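Local coordinates for Tas1 (Pseudomonas aeruginosa, PDB 6OX6), which pyrophosphorylates adenosine nucleotides to make (p)ppApp, a type VI secreted toxin that drains ADP and ATP from competitor cells, at residues T243-Y253 / I283-N294. Numbering follows the deposited sequence. Where two conformers were deposited one is given.
With ACT (acetate ion), chain D.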
loop_
_atom_site.group_PDB
_atom_site.type_symbol
_atom_site.label_atom_id
_atom_site.label_comp_id
_atom_site.label_asym_id
_atom_site.label_seq_id
_atom_site.Cartn_x
_atom_site.Cartn_y
_atom_site.Cartn_z
ATOM N N THR A 243 -3.355 -20.410 15.385
ATOM C CA THR A 243 -3.082 -19.013 15.059
ATOM C C THR A 243 -2.988 -18.124 16.311
ATOM O O THR A 243 -3.945 -17.996 17.066
ATOM C CB THR A 243 -4.156 -18.450 14.119
ATOM O OG1 THR A 243 -4.034 -17.025 14.057
ATOM C CG2 THR A 243 -5.555 -18.842 14.606
ATOM N N GLN A 244 -1.810 -17.564 16.554
ATOM C CA GLN A 244 -1.577 -16.791 17.772
ATOM C C GLN A 244 -2.098 -15.358 17.874
ATOM O O GLN A 244 -1.682 -14.476 17.122
ATOM C CB GLN A 244 -0.081 -16.804 18.111
ATOM C CG GLN A 244 0.532 -18.194 18.162
ATOM C CD GLN A 244 0.373 -18.851 19.519
ATOM O OE1 GLN A 244 0.210 -18.175 20.535
ATOM N NE2 GLN A 244 0.418 -20.178 19.542
ATOM N N VAL A 245 -3.015 -15.141 18.816
ATOM C CA VAL A 245 -3.518 -13.788 19.093
ATOM C C VAL A 245 -2.335 -12.895 19.456
ATOM O O VAL A 245 -1.465 -13.323 20.236
ATOM C CB VAL A 245 -4.551 -13.828 20.230
ATOM C CG1 VAL A 245 -5.146 -12.461 20.471
ATOM C CG2 VAL A 245 -5.659 -14.851 19.935
ATOM N N PRO A 246 -2.207 -11.697 18.894
ATOM C CA PRO A 246 -1.077 -10.841 19.266
ATOM C C PRO A 246 -1.334 -10.168 20.605
ATOM O O PRO A 246 -2.474 -9.930 21.003
ATOM C CB PRO A 246 -1.000 -9.815 18.126
ATOM C CG PRO A 246 -1.839 -10.395 17.001
ATOM C CD PRO A 246 -2.919 -11.173 17.712
ATOM N N LYS A 247 -0.242 -9.885 21.312
ATOM C CA LYS A 247 -0.351 -9.237 22.612
ATOM C C LYS A 247 -0.960 -7.852 22.452
ATOM O O LYS A 247 -0.534 -7.068 21.599
ATOM C CB LYS A 247 1.021 -9.139 23.277
ATOM C CG LYS A 247 1.648 -10.481 23.635
ATOM C CD LYS A 247 1.584 -10.773 25.147
ATOM C CE LYS A 247 1.845 -9.532 26.022
ATOM N NZ LYS A 247 2.069 -9.887 27.473
ATOM N N GLY A 248 -1.956 -7.546 23.269
ATOM C CA GLY A 248 -2.633 -6.275 23.153
ATOM C C GLY A 248 -3.556 -6.161 21.964
ATOM O O GLY A 248 -4.052 -5.062 21.690
ATOM N N PHE A 249 -3.842 -7.271 21.279
ATOM C CA PHE A 249 -4.619 -7.205 20.045
ATOM C C PHE A 249 -5.998 -6.617 20.271
ATOM O O PHE A 249 -6.422 -5.710 19.546
ATOM C CB PHE A 249 -4.760 -8.584 19.413
ATOM C CG PHE A 249 -5.667 -8.587 18.219
ATOM C CD1 PHE A 249 -5.169 -8.263 16.968
ATOM C CD2 PHE A 249 -7.014 -8.888 18.342
ATOM C CE1 PHE A 249 -5.993 -8.240 15.864
ATOM C CE2 PHE A 249 -7.846 -8.875 17.232
ATOM C CZ PHE A 249 -7.329 -8.552 15.989
ATOM N N GLU A 250 -6.729 -7.137 21.270
ATOM C CA GLU A 250 -8.110 -6.707 21.462
ATOM C C GLU A 250 -8.190 -5.256 21.899
ATOM O O GLU A 250 -9.137 -4.551 21.533
ATOM C CB GLU A 250 -8.817 -7.601 22.478
ATOM C CG GLU A 250 -10.334 -7.399 22.541
ATOM C CD GLU A 250 -11.009 -7.565 21.191
ATOM O OE1 GLU A 250 -10.710 -8.560 20.500
ATOM O OE2 GLU A 250 -11.845 -6.710 20.829
ATOM N N LYS A 251 -7.214 -4.787 22.673
ATOM C CA LYS A 251 -7.198 -3.377 23.033
ATOM C C LYS A 251 -7.114 -2.496 21.787
ATOM O O LYS A 251 -7.827 -1.494 21.678
ATOM C CB LYS A 251 -6.037 -3.085 23.989
ATOM C CG LYS A 251 -5.939 -1.616 24.367
ATOM C CD LYS A 251 -4.588 -1.215 24.944
ATOM C CE LYS A 251 -4.763 -0.104 25.982
ATOM N NZ LYS A 251 -3.543 0.107 26.817
ATOM N N VAL A 252 -6.266 -2.859 20.823
ATOM C CA VAL A 252 -6.199 -2.070 19.597
ATOM C C VAL A 252 -7.471 -2.249 18.778
ATOM O O VAL A 252 -8.069 -1.270 18.311
ATOM C CB VAL A 252 -4.950 -2.434 18.778
ATOM C CG1 VAL A 252 -5.067 -1.834 17.382
ATOM C CG2 VAL A 252 -3.692 -1.916 19.462
ATOM N N TYR A 253 -7.920 -3.498 18.613
ATOM C CA TYR A 253 -9.062 -3.781 17.741
ATOM C C TYR A 253 -10.311 -2.995 18.136
ATOM O O TYR A 253 -11.090 -2.600 17.257
ATOM C CB TYR A 253 -9.359 -5.279 17.742
ATOM C CG TYR A 253 -10.161 -5.771 16.544
ATOM C CD1 TYR A 253 -11.541 -5.898 16.621
ATOM C CD2 TYR A 253 -9.530 -6.121 15.338
ATOM C CE1 TYR A 253 -12.286 -6.350 15.545
ATOM C CE2 TYR A 253 -10.263 -6.574 14.252
ATOM C CZ TYR A 253 -11.651 -6.692 14.363
ATOM O OH TYR A 253 -12.409 -7.145 13.299
ATOM N N ILE A 283 -14.692 -2.792 9.276
ATOM C CA ILE A 283 -13.442 -3.017 9.988
ATOM C C ILE A 283 -12.795 -4.298 9.477
ATOM O O ILE A 283 -13.486 -5.261 9.130
ATOM C CB ILE A 283 -13.741 -3.061 11.500
ATOM C CG1 ILE A 283 -13.577 -1.677 12.117
ATOM C CG2 ILE A 283 -12.893 -4.070 12.241
ATOM C CD1 ILE A 283 -14.606 -0.678 11.648
ATOM N N LYS A 284 -11.463 -4.308 9.390
ATOM C CA LYS A 284 -10.773 -5.512 8.938
ATOM C C LYS A 284 -11.209 -6.704 9.781
ATOM O O LYS A 284 -11.342 -6.598 10.999
ATOM C CB LYS A 284 -9.256 -5.334 9.030
ATOM C CG LYS A 284 -8.464 -6.453 8.368
ATOM C CD LYS A 284 -6.986 -6.101 8.212
ATOM C CE LYS A 284 -6.596 -6.095 6.732
ATOM N NZ LYS A 284 -7.431 -5.152 5.915
ATOM N N SER A 285 -11.444 -7.843 9.130
ATOM C CA SER A 285 -11.889 -9.016 9.874
ATOM C C SER A 285 -10.813 -9.464 10.847
ATOM O O SER A 285 -9.611 -9.280 10.609
ATOM C CB SER A 285 -12.240 -10.175 8.933
ATOM O OG SER A 285 -11.121 -11.044 8.732
ATOM N N ARG A 286 -11.268 -10.096 11.935
ATOM C CA ARG A 286 -10.399 -10.467 13.046
ATOM C C ARG A 286 -9.232 -11.343 12.593
ATOM O O ARG A 286 -8.067 -11.016 12.845
ATOM C CB ARG A 286 -11.219 -11.179 14.131
ATOM C CG ARG A 286 -10.399 -11.643 15.354
ATOM C CD ARG A 286 -11.299 -12.051 16.566
ATOM N NE ARG A 286 -11.217 -11.053 17.628
ATOM C CZ ARG A 286 -12.173 -10.164 17.881
ATOM N NH1 ARG A 286 -13.286 -10.178 17.153
ATOM N NH2 ARG A 286 -12.024 -9.268 18.850
ATOM N N GLU A 287 -9.529 -12.477 11.942
ATOM C CA GLU A 287 -8.471 -13.412 11.560
ATOM C C GLU A 287 -7.465 -12.755 10.636
ATOM O O GLU A 287 -6.253 -12.980 10.754
ATOM C CB GLU A 287 -9.055 -14.653 10.877
ATOM C CG GLU A 287 -8.037 -15.781 10.599
ATOM C CD GLU A 287 -7.529 -16.491 11.869
ATOM O OE1 GLU A 287 -6.357 -16.948 11.863
ATOM O OE2 GLU A 287 -8.301 -16.607 12.857
ATOM N N ARG A 288 -7.948 -11.966 9.684
ATOM C CA ARG A 288 -7.031 -11.362 8.729
ATOM C C ARG A 288 -6.201 -10.284 9.406
ATOM O O ARG A 288 -4.994 -10.176 9.160
ATOM C CB ARG A 288 -7.816 -10.808 7.546
ATOM C CG ARG A 288 -8.347 -11.920 6.621
ATOM C CD ARG A 288 -9.244 -11.360 5.535
ATOM N NE ARG A 288 -8.558 -10.322 4.775
ATOM C CZ ARG A 288 -7.926 -10.508 3.621
ATOM N NH1 ARG A 288 -7.895 -11.707 3.057
ATOM N NH2 ARG A 288 -7.328 -9.483 3.033
ATOM N N ALA A 289 -6.834 -9.504 10.284
ATOM C CA ALA A 289 -6.117 -8.497 11.050
ATOM C C ALA A 289 -4.996 -9.143 11.846
ATOM O O ALA A 289 -3.859 -8.670 11.828
ATOM C CB ALA A 289 -7.084 -7.762 11.975
HETATM N N MSE A 290 -5.293 -10.254 12.516
HETATM C CA MSE A 290 -4.275 -10.949 13.281
HETATM C C MSE A 290 -3.166 -11.531 12.444
HETATM O O MSE A 290 -1.997 -11.427 12.823
HETATM C CB MSE A 290 -4.888 -12.065 14.155
HETATM C CG MSE A 290 -5.678 -11.541 15.343
HETATM SE SE MSE A 290 -6.905 -12.830 16.088
HETATM C CE MSE A 290 -5.674 -14.306 16.324
ATOM N N GLN A 291 -3.521 -12.106 11.300
ATOM C CA GLN A 291 -2.537 -12.684 10.395
ATOM C C GLN A 291 -1.622 -11.590 9.852
ATOM O O GLN A 291 -0.414 -11.790 9.721
ATOM C CB GLN A 291 -3.228 -13.414 9.244
ATOM C CG GLN A 291 -3.647 -14.837 9.574
ATOM C CD GLN A 291 -2.504 -15.670 10.119
ATOM O OE1 GLN A 291 -1.721 -15.203 10.947
ATOM N NE2 GLN A 291 -2.402 -16.910 9.656
ATOM N N LYS A 292 -2.201 -10.435 9.537
ATOM C CA LYS A 292 -1.419 -9.310 9.014
ATOM C C LYS A 292 -0.512 -8.713 10.089
ATOM O O LYS A 292 0.652 -8.375 9.819
ATOM C CB LYS A 292 -2.358 -8.251 8.442
ATOM C CG LYS A 292 -1.658 -7.065 7.819
ATOM C CD LYS A 292 -2.645 -6.218 7.038
ATOM C CE LYS A 292 -1.939 -5.204 6.148
ATOM N NZ LYS A 292 -2.930 -4.478 5.307
ATOM N N ILE A 293 -1.014 -8.583 11.319
ATOM C CA ILE A 293 -0.161 -8.129 12.421
ATOM C C ILE A 293 1.006 -9.080 12.627
ATOM O O ILE A 293 2.150 -8.648 12.823
ATOM C CB ILE A 293 -0.979 -7.995 13.715
ATOM C CG1 ILE A 293 -1.867 -6.755 13.621
ATOM C CG2 ILE A 293 -0.028 -7.975 14.946
ATOM C CD1 ILE A 293 -3.074 -6.785 14.602
ATOM N N ASN A 294 0.728 -10.390 12.633
ATOM C CA ASN A 294 1.783 -11.368 12.873
ATOM C C ASN A 294 2.792 -11.431 11.726
ATOM O O ASN A 294 3.994 -11.602 11.973
ATOM C CB ASN A 294 1.176 -12.754 13.113
ATOM C CG ASN A 294 0.394 -12.835 14.428
ATOM O OD1 ASN A 294 0.655 -12.086 15.366
ATOM N ND2 ASN A 294 -0.565 -13.762 14.492
HETATM C C ACT D . -9.622 -7.020 4.238
HETATM O O ACT D . -8.510 -7.564 4.502
HETATM O OXT ACT D . -9.847 -6.063 3.461
HETATM C CH3 ACT D . -10.881 -7.627 4.989
#
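Phe249 and selenomethionine Met290 form the tight centre of this contact, which shows how a short helix and the loop before it pack on a second helix through one aromatic knob. CG of Phe249, anti to the backbone N (chi1 174°), carries the ring in among Arg286, Ala289, Met290 and Ile293, as a knob in a hole. CG of Met290 lies over one face of the Phe249 ring, 3.5 Å from its centroid in a CH-pi contact, and SE follows over the ring as a Met-aromatic contact. CD1 of Ile293 meets the ring edge in plane, 3.5 Å from Phe249 CD1. Beside it, the Pro246 ring crosses the Met290 and Ile293 side chains at about a right angle, and the Met290 chain bends at chi3 (52°), bringing CE against Val245. Ala289 and Val252 also touch Leu307, just before strand 308-313.

Asn294 ND2 gives a nearly straight bond to Gln244 O (2.9 Å, 161° at the hydrogen). Tyr253 OH donates at 2.6 Å to O of Lys284, which precedes the N-cap Ser285.

The exposed side is looser. Thr243 OG1 donates at 3.2 Å to Glu287 OE1, well out of the carboxylate plane. The Arg286 guanidinium lies over the Tyr253 ring in a cation-pi contact, CZ 4.8 Å from the centroid; its edge faces the Glu250 carboxylate in a salt bridge of doubtful detail, implausibly short and with Glu250 modelled in two conformers. The Lys284 amine points away, to a salt bridge with Asp306 and weakly to a bound acetate, probably from the crystallisation liquor.

An apolar core thus joins loop 243-248 and helix 249-253 to helix 286-294; directional bonds to two main-chain carbonyls are consistent with a set alignment, and the surface charges probably add a more adaptable attraction.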